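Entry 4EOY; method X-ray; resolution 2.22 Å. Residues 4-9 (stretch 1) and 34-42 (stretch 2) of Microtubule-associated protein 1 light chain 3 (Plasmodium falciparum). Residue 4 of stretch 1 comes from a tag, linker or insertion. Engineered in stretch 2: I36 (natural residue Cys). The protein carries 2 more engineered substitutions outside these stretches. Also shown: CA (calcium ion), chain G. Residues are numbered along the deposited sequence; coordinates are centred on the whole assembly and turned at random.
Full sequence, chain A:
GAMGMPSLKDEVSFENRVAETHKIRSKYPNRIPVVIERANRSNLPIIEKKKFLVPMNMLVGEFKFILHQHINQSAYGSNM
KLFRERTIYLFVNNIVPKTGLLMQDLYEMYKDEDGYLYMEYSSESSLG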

ATOM      1  N   GLY A   4       2.056   0.471  17.405  1.00 34.44           N
ATOM      2  CA  GLY A   4       2.524  -0.933  17.645  1.00 49.86           C
ATOM      3  C   GLY A   4       1.576  -2.011  17.087  1.00 39.80           C
ATOM      4  O   GLY A   4       1.521  -3.131  17.604  1.00 44.08           O
ATOM      5  N   MET A   5       0.859  -1.685  16.015  1.00 38.00           N
ATOM      6  CA  MET A   5      -0.117  -2.613  15.431  1.00 38.44           C
ATOM      7  C   MET A   5       0.537  -3.669  14.545  1.00 33.81           C
ATOM      8  O   MET A   5       1.640  -3.459  14.042  1.00 35.13           O
ATOM      9  CB  MET A   5      -1.194  -1.844  14.676  1.00 33.89           C
ATOM     10  CG  MET A   5      -2.336  -1.472  15.596  1.00 36.84           C
ATOM     11  SD  MET A   5      -3.574  -0.521  14.737  1.00 34.28           S
ATOM     12  CE  MET A   5      -3.119   1.116  15.300  1.00 36.33           C
ATOM     13  N   PRO A   6      -0.133  -4.823  14.372  1.00 38.47           N
ATOM     14  CA  PRO A   6       0.500  -5.937  13.660  1.00 34.58           C
ATOM     15  C   PRO A   6       0.803  -5.592  12.201  1.00 41.35           C
ATOM     16  O   PRO A   6      -0.088  -5.112  11.480  1.00 44.17           O
ATOM     17  CB  PRO A   6      -0.537  -7.057  13.764  1.00 38.63           C
ATOM     18  CG  PRO A   6      -1.845  -6.358  13.936  1.00 42.07           C
ATOM     19  CD  PRO A   6      -1.541  -5.107  14.711  1.00 41.37           C
ATOM     20  N   SER A   7       2.053  -5.823  11.786  1.00 36.28           N
ATOM     21  CA  SER A   7       2.522  -5.506  10.431  1.00 33.92           C
ATOM     22  C   SER A   7       3.253  -6.702   9.782  1.00 37.30           C
ATOM     23  O   SER A   7       3.389  -7.771  10.388  1.00 43.44           O
ATOM     24  CB  SER A   7       3.440  -4.275  10.462  1.00 30.41           C
ATOM     25  OG  SER A   7       4.044  -4.029   9.195  1.00 36.55           O
ATOM     26  N   LEU A   8       3.721  -6.501   8.551  1.00 35.95           N
ATOM     27  CA  LEU A   8       4.403  -7.538   7.786  1.00 37.86           C
ATOM     28  C   LEU A   8       5.776  -7.878   8.371  1.00 44.25           C
ATOM     29  O   LEU A   8       6.286  -8.993   8.189  1.00 46.10           O
ATOM     30  CB  LEU A   8       4.566  -7.095   6.338  1.00 34.80           C
ATOM     31  CG  LEU A   8       4.862  -8.207   5.336  1.00 41.99           C
ATOM     32  CD1 LEU A   8       3.573  -8.917   4.939  1.00 38.02           C
ATOM     33  CD2 LEU A   8       5.543  -7.624   4.114  1.00 35.27           C
ATOM     34  N   LYS A   9       6.367  -6.915   9.076  1.00 45.84           N
ATOM     35  CA  LYS A   9       7.654  -7.112   9.752  1.00 39.55           C
ATOM     36  C   LYS A   9       7.552  -8.165  10.858  1.00 36.10           C
ATOM     37  O   LYS A   9       8.515  -8.876  11.143  1.00 30.89           O
ATOM     38  CB  LYS A   9       8.157  -5.784  10.314  1.00 38.11           C
ATOM     39  CG  LYS A   9       8.403  -4.741   9.240  1.00 40.05           C
ATOM     40  CD  LYS A   9       8.970  -3.449   9.804  1.00 39.96           C
ATOM     41  CE  LYS A   9       9.516  -2.578   8.685  1.00 46.75           C
ATOM     42  NZ  LYS A   9       9.940  -1.244   9.173  1.00 52.42           N
TER
HETATM   43 CA    CA G 201      -1.708  -4.832  10.051  1.00 46.62          CA
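Stretch 2, residues 34-42: VVIERANRS

Stretch 2 runs as a β-strand from V34 to R38, the end of a strand that begins earlier in the chain, and leaves it as an irregular segment from A39 to S42. Stretch 1 is largely extended through M5, P6 and S7. The two run nearly antiparallel: the end-to-end directions of the touching parts differ by 163°. They do not pair as in a sheet, since no backbone hydrogen bond joins them. The nearest CA atoms are M5 to A39 at 7.1 Å, S7 to E37 at 6.7 Å and L8 to V35 at 8.1 Å. These distances leave room for side chains between the chains. Together the two stretches bury 379 Å².

G4 comes from the expression tag and makes no contact with stretch 2.

M5 has the largest area covered by stretch 2, 116 Å². Its side chain points toward stretch 2, with chi1 m and chi2 t. It lies along the segment that follows the strand. M5 CE is 3.1 Å from A39 O and 3.4 Å from N40 CA, and M5 SD is 3.9 Å from R38 O. The side chains of A39 and N40 point away, so M5 meets their backbone. R41 starts out sideways, but its end comes nearer. M5 CG lies over one face of its guanidinium, 3.8 Å from R41 NH2.

P6 barely touches stretch 2 directly. Its carbonyl binds the calcium ion instead, with P6 O 2.2 Å from CA. Water 1 lies 2.3 Å from the same ion and donates a hydrogen bond to R38 O at 2.8 Å. The ion and this water thus bridge the backbones of P6 and R38. Waters 2 and 3 also bind the ion.

S7 faces E37, whose side chain points toward stretch 1. S7 has chi1 t, and S7 OG is 3.0 Å from E37 OE1. This is a weak hydrogen bond, and the proton has another acceptor within reach. S7 OG also accepts a weak bond from L8 N at 2.6 Å; the N-H...acceptor angle is only 118°. The other carboxylate oxygen, E37 OE2, is hydrogen-bonded elsewhere in the structure.

L8 is buried and points toward stretch 2, with chi1 t and chi2 p. V35 points back toward it. The pair makes an apolar contact, L8 CD2 to V35 CG2 at 4.1 Å. V34 and the engineered I36, Cys in the natural sequence, are out of reach of stretch 1.

K9 is exposed and ends stretch 1 without touching stretch 2.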

ATOM      1  N   VAL A  34       4.801  -2.239  -2.738  1.00 26.14           N
ATOM      2  CA  VAL A  34       4.167  -1.437  -1.714  1.00 25.10           C
ATOM      3  C   VAL A  34       3.351  -2.338  -0.803  1.00 33.45           C
ATOM      4  O   VAL A  34       2.650  -3.223  -1.290  1.00 38.87           O
ATOM      5  CB  VAL A  34       3.239  -0.384  -2.335  1.00 18.69           C
ATOM      6  CG1 VAL A  34       2.512   0.384  -1.252  1.00 19.52           C
ATOM      7  CG2 VAL A  34       4.033   0.557  -3.213  1.00 21.14           C
ATOM      8  N   VAL A  35       3.449  -2.108   0.510  1.00 28.48           N
ATOM      9  CA  VAL A  35       2.640  -2.799   1.504  1.00 24.44           C
ATOM     10  C   VAL A  35       1.783  -1.768   2.228  1.00 27.19           C
ATOM     11  O   VAL A  35       2.294  -0.748   2.683  1.00 26.19           O
ATOM     12  CB  VAL A  35       3.504  -3.550   2.534  1.00 29.23           C
ATOM     13  CG1 VAL A  35       2.628  -4.433   3.431  1.00 27.23           C
ATOM     14  CG2 VAL A  35       4.535  -4.405   1.824  1.00 33.49           C
ATOM     15  N   ILE A  36       0.484  -2.033   2.337  1.00 27.05           N
ATOM     16  CA  ILE A  36      -0.436  -1.114   3.022  1.00 31.49           C
ATOM     17  C   ILE A  36      -0.772  -1.599   4.433  1.00 31.15           C
ATOM     18  O   ILE A  36      -1.084  -2.781   4.644  1.00 39.74           O
ATOM     19  CB  ILE A  36      -1.754  -0.940   2.256  1.00 31.01           C
ATOM     20  CG1 ILE A  36      -2.720  -0.058   3.052  1.00 30.23           C
ATOM     21  CG2 ILE A  36      -2.424  -2.272   2.056  1.00 36.46           C
ATOM     22  CD1 ILE A  36      -3.814   0.532   2.209  1.00 30.80           C
ATOM     23  N   GLU A  37      -0.742  -0.691   5.396  1.00 21.89           N
ATOM     24  CA  GLU A  37      -0.970  -1.061   6.795  1.00 20.88           C
ATOM     25  C   GLU A  37      -1.959  -0.133   7.480  1.00 19.35           C
ATOM     26  O   GLU A  37      -1.961   1.078   7.254  1.00 15.06           O
ATOM     27  CB  GLU A  37       0.357  -1.038   7.542  1.00 27.12           C
ATOM     28  CG  GLU A  37       0.609  -2.282   8.376  1.00 34.88           C
ATOM     29  CD  GLU A  37       1.120  -3.456   7.561  1.00 39.27           C
ATOM     30  OE1 GLU A  37       2.175  -3.315   6.894  1.00 36.43           O
ATOM     31  OE2 GLU A  37       0.472  -4.525   7.607  1.00 35.89           O
ATOM     32  N   ARG A  38      -2.813  -0.722   8.307  1.00 20.65           N
ATOM     33  CA  ARG A  38      -3.803  -0.005   9.088  1.00 21.32           C
ATOM     34  C   ARG A  38      -3.136   0.609  10.304  1.00 26.74           C
ATOM     35  O   ARG A  38      -2.454  -0.097  11.050  1.00 26.25           O
ATOM     36  CB  ARG A  38      -4.869  -0.993   9.563  1.00 25.37           C
ATOM     37  CG  ARG A  38      -6.092  -0.365  10.205  1.00 22.13           C
ATOM     38  CD  ARG A  38      -7.165  -1.429  10.348  1.00 23.17           C
ATOM     39  NE  ARG A  38      -8.362  -0.969  11.054  1.00 22.89           N
ATOM     40  CZ  ARG A  38      -8.632  -1.188  12.335  1.00 25.19           C
ATOM     41  NH1 ARG A  38      -7.794  -1.861  13.126  1.00 31.65           N
ATOM     42  NH2 ARG A  38      -9.771  -0.745  12.832  1.00 37.25           N
ATOM     43  N   ALA A  39      -3.364   1.905  10.518  1.00 23.89           N
ATOM     44  CA  ALA A  39      -2.553   2.685  11.457  1.00 26.16           C
ATOM     45  C   ALA A  39      -3.292   3.138  12.712  1.00 32.48           C
ATOM     46  O   ALA A  39      -2.669   3.678  13.634  1.00 30.20           O
ATOM     47  CB  ALA A  39      -1.977   3.893  10.751  1.00 24.15           C
ATOM     48  N   ASN A  40      -4.612   2.965  12.738  1.00 32.46           N
ATOM     49  CA  ASN A  40      -5.384   3.206  13.961  1.00 30.97           C
ATOM     50  C   ASN A  40      -6.563   2.246  14.097  1.00 32.83           C
ATOM     51  O   ASN A  40      -6.847   1.452  13.196  1.00 31.71           O
ATOM     52  CB  ASN A  40      -5.824   4.675  14.077  1.00 24.08           C
ATOM     53  CG  ASN A  40      -7.035   5.012  13.233  1.00 26.49           C
ATOM     54  OD1 ASN A  40      -7.208   4.527  12.113  1.00 43.34           O
ATOM     55  ND2 ASN A  40      -7.862   5.902  13.753  1.00 33.19           N
ATOM     56  N   ARG A  41      -7.206   2.317  15.254  1.00 30.47           N
ATOM     57  CA  ARG A  41      -8.348   1.493  15.583  1.00 37.47           C
ATOM     58  C   ARG A  41      -9.643   2.269  15.365  1.00 38.99           C
ATOM     59  O   ARG A  41      -9.942   3.195  16.102  1.00 30.10           O
ATOM     60  CB  ARG A  41      -8.235   1.051  17.040  1.00 38.71           C
ATOM     61  CG  ARG A  41      -6.893   0.389  17.340  1.00 36.50           C
ATOM     62  CD  ARG A  41      -6.925  -0.388  18.639  1.00 37.11           C
ATOM     63  NE  ARG A  41      -5.664  -1.073  18.903  1.00 29.19           N
ATOM     64  CZ  ARG A  41      -5.291  -2.204  18.321  1.00 38.00           C
ATOM     65  NH1 ARG A  41      -6.067  -2.792  17.409  1.00 37.23           N
ATOM     66  NH2 ARG A  41      -4.120  -2.747  18.639  1.00 41.93           N
ATOM     67  N   SER A  42     -10.394   1.889  14.336  1.00 33.48           N
ATOM     68  CA  SER A  42     -11.646   2.557  13.998  1.00 31.14           C
ATOM     69  C   SER A  42     -12.542   1.629  13.159  1.00 28.27           C
ATOM     70  O   SER A  42     -12.342   0.423  13.134  1.00 32.74           O
ATOM     71  CB  SER A  42     -11.356   3.895  13.281  1.00 27.43           C
ATOM     72  OG  SER A  42     -10.774   3.730  12.004  1.00 27.05           O
TER
HETATM   73  O   HOH W   1      -1.950  -2.851  11.150  1.00 52.11           O
HETATM   74  O   HOH W   2      -0.893  -7.477  10.190  1.00 36.88           O
HETATM   75  O   HOH W   3      -3.214  -4.616   7.892  1.00 22.83           O